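Local atomic coordinates of hypothetical protein yfcE (Escherichia coli, PDB entry 1SU1), a protein that is of unknown precise role but belongs to the calcineurin-like phosphoesterase superfamily and binds zinc ions at two neighbouring metal sites. Residues T41-E46 and N196-I201. Sequence-based numbering, arbitrary orientation.
Sequences TERVLE and NDQSII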
loop_
_atom_site.group_PDB
_atom_site.type_symbol
_atom_site.label_atom_id
_atom_site.label_comp_id
_atom_site.label_asym_id
_atom_site.label_seq_id
_atom_site.Cartn_x
_atom_site.Cartn_y
_atom_site.Cartn_z
ATOM N N THR A 41 14.459 -24.861 -4.735
ATOM C CA THR A 41 15.373 -23.825 -4.241
ATOM C C THR A 41 16.839 -24.253 -4.238
ATOM O O THR A 41 17.726 -23.502 -4.660
ATOM C CB THR A 41 15.002 -23.394 -2.798
ATOM O OG1 THR A 41 13.659 -22.907 -2.785
ATOM C CG2 THR A 41 15.937 -22.314 -2.292
ATOM N N GLU A 42 17.117 -25.452 -3.742
ATOM C CA GLU A 42 18.502 -25.908 -3.716
ATOM C C GLU A 42 19.066 -26.062 -5.125
ATOM O O GLU A 42 20.216 -25.724 -5.373
ATOM C CB GLU A 42 18.613 -27.193 -2.886
ATOM C CG GLU A 42 18.615 -26.840 -1.397
ATOM C CD GLU A 42 18.456 -28.023 -0.467
ATOM O OE1 GLU A 42 17.877 -29.046 -0.886
ATOM O OE2 GLU A 42 18.892 -27.913 0.702
ATOM N N ARG A 43 18.236 -26.515 -6.053
ATOM C CA ARG A 43 18.653 -26.680 -7.440
ATOM C C ARG A 43 18.903 -25.314 -8.094
ATOM O O ARG A 43 19.922 -25.116 -8.778
ATOM C CB ARG A 43 17.578 -27.460 -8.201
ATOM C CG ARG A 43 17.812 -27.611 -9.708
ATOM C CD ARG A 43 19.072 -28.406 -10.058
ATOM N NE ARG A 43 19.044 -28.770 -11.475
ATOM C CZ ARG A 43 20.097 -29.175 -12.185
ATOM N NH1 ARG A 43 21.295 -29.272 -11.619
ATOM N NH2 ARG A 43 19.948 -29.485 -13.472
ATOM N N VAL A 44 17.974 -24.374 -7.885
ATOM C CA VAL A 44 18.120 -23.027 -8.434
ATOM C C VAL A 44 19.449 -22.460 -7.977
ATOM O O VAL A 44 20.197 -21.873 -8.762
ATOM C CB VAL A 44 17.005 -22.071 -7.919
ATOM C CG1 VAL A 44 17.399 -20.618 -8.184
ATOM C CG2 VAL A 44 15.686 -22.387 -8.590
ATOM N N LEU A 45 19.728 -22.627 -6.690
ATOM C CA LEU A 45 20.961 -22.116 -6.112
ATOM C C LEU A 45 22.239 -22.799 -6.616
ATOM O O LEU A 45 23.299 -22.165 -6.664
ATOM C CB LEU A 45 20.889 -22.186 -4.582
ATOM C CG LEU A 45 20.322 -20.953 -3.848
ATOM C CD1 LEU A 45 19.053 -20.460 -4.509
ATOM C CD2 LEU A 45 20.054 -21.317 -2.391
ATOM N N GLU A 46 22.169 -24.075 -6.994
ATOM C CA GLU A 46 23.388 -24.719 -7.493
ATOM C C GLU A 46 23.605 -24.229 -8.923
ATOM O O GLU A 46 24.734 -23.959 -9.333
ATOM C CB GLU A 46 23.299 -26.258 -7.427
ATOM C CG GLU A 46 22.668 -26.966 -8.631
ATOM C CD GLU A 46 22.912 -28.483 -8.623
ATOM O OE1 GLU A 46 22.300 -29.202 -7.802
ATOM O OE2 GLU A 46 23.729 -28.953 -9.443
ATOM N N ASN A 196 15.424 -29.854 -14.402
ATOM C CA ASN A 196 16.109 -31.140 -14.306
ATOM C C ASN A 196 17.076 -31.370 -15.477
ATOM O O ASN A 196 18.283 -31.479 -15.284
ATOM C CB ASN A 196 15.090 -32.296 -14.232
ATOM C CG ASN A 196 13.964 -32.170 -15.254
ATOM O OD1 ASN A 196 14.187 -31.780 -16.398
ATOM N ND2 ASN A 196 12.745 -32.528 -14.842
ATOM N N ASP A 197 16.521 -31.414 -16.681
ATOM C CA ASP A 197 17.245 -31.666 -17.924
ATOM C C ASP A 197 18.214 -30.568 -18.355
ATOM O O ASP A 197 19.253 -30.844 -18.969
ATOM C CB ASP A 197 16.230 -31.843 -19.058
ATOM C CG ASP A 197 16.167 -33.257 -19.573
ATOM O OD1 ASP A 197 15.050 -33.797 -19.717
ATOM O OD2 ASP A 197 17.242 -33.842 -19.847
ATOM N N GLN A 198 17.850 -29.323 -18.056
ATOM C CA GLN A 198 18.611 -28.143 -18.483
ATOM C C GLN A 198 18.410 -28.000 -19.985
ATOM O O GLN A 198 19.251 -27.466 -20.691
ATOM C CB GLN A 198 20.102 -28.258 -18.155
ATOM C CG GLN A 198 20.519 -27.412 -16.962
ATOM C CD GLN A 198 22.009 -27.110 -16.927
ATOM O OE1 GLN A 198 22.421 -25.958 -17.082
ATOM N NE2 GLN A 198 22.826 -28.143 -16.715
ATOM N N SER A 199 17.278 -28.502 -20.461
ATOM C CA SER A 199 16.941 -28.427 -21.870
ATOM C C SER A 199 16.097 -27.172 -22.121
ATOM O O SER A 199 15.377 -26.711 -21.227
ATOM C CB SER A 199 16.173 -29.677 -22.302
ATOM O OG SER A 199 15.016 -29.873 -21.522
ATOM N N ILE A 200 16.194 -26.637 -23.338
ATOM C CA ILE A 200 15.481 -25.428 -23.733
ATOM C C ILE A 200 13.990 -25.629 -23.982
ATOM O O ILE A 200 13.602 -26.337 -24.911
ATOM C CB ILE A 200 16.073 -24.829 -25.021
ATOM C CG1 ILE A 200 17.593 -24.676 -24.895
ATOM C CG2 ILE A 200 15.389 -23.493 -25.319
ATOM C CD1 ILE A 200 18.064 -23.823 -23.730
ATOM N N ILE A 201 13.159 -24.982 -23.166
ATOM C CA ILE A 201 11.707 -25.079 -23.313
ATOM C C ILE A 201 11.198 -24.006 -24.280
ATOM O O ILE A 201 10.245 -24.223 -25.034
ATOM C CB ILE A 201 11.018 -24.905 -21.946
ATOM C CG1 ILE A 201 11.389 -26.080 -21.036
ATOM C CG2 ILE A 201 9.504 -24.809 -22.121
ATOM C CD1 ILE A 201 10.909 -25.934 -19.608
#
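R43 reaches from helix 38-51 to the backbone of N196 and the side chain of Q198, joining two parts of a calcineurin-like phosphoesterase fold at the protein surface. The helix follows strand 27-31 of a mixed sheet, whereas 196-199 forms the connection between the antiparallel strands 189-194 and 200-205 at one edge of that sheet, where 200-205 is the outermost strand within the chain. Only 101 Å² is buried in all, and R43 supplies 58 Å² of it, so a single long side chain carries the contact. The backbones stay well apart: the nearest CA atoms, those of R43 and N196, are separated by 8.6 Å. R43 spans this gap because its CG is anti to the backbone N (chi1 175°), after which the chain bends at chi2 (63°) and runs extended to the guanidinium. NE donates a hydrogen bond to the carbonyl oxygen of L195, the residue just before the connection. Beside it, N196 O lies 3.2 Å from R43 NH2, oblique to the guanidinium plane. N196 contributes through its backbone carbonyl, since its CB points away from the helix. Q198 meets the same nitrogen with an aliphatic carbon, CG lying 4.1 Å from R43 NH2, a loose van der Waals contact. The guanidinium is also held from the helix side: E46, three residues further along the helix, lies at its edge with the carboxyl carbon in plane. NE, bonded to L195 O, and NH1, paired with E46, are thus held by two different elements, which should restrict rotation of the group. The salt bridge on the helix side runs from R43 NH1 to E46 OE2 over 3.3 Å.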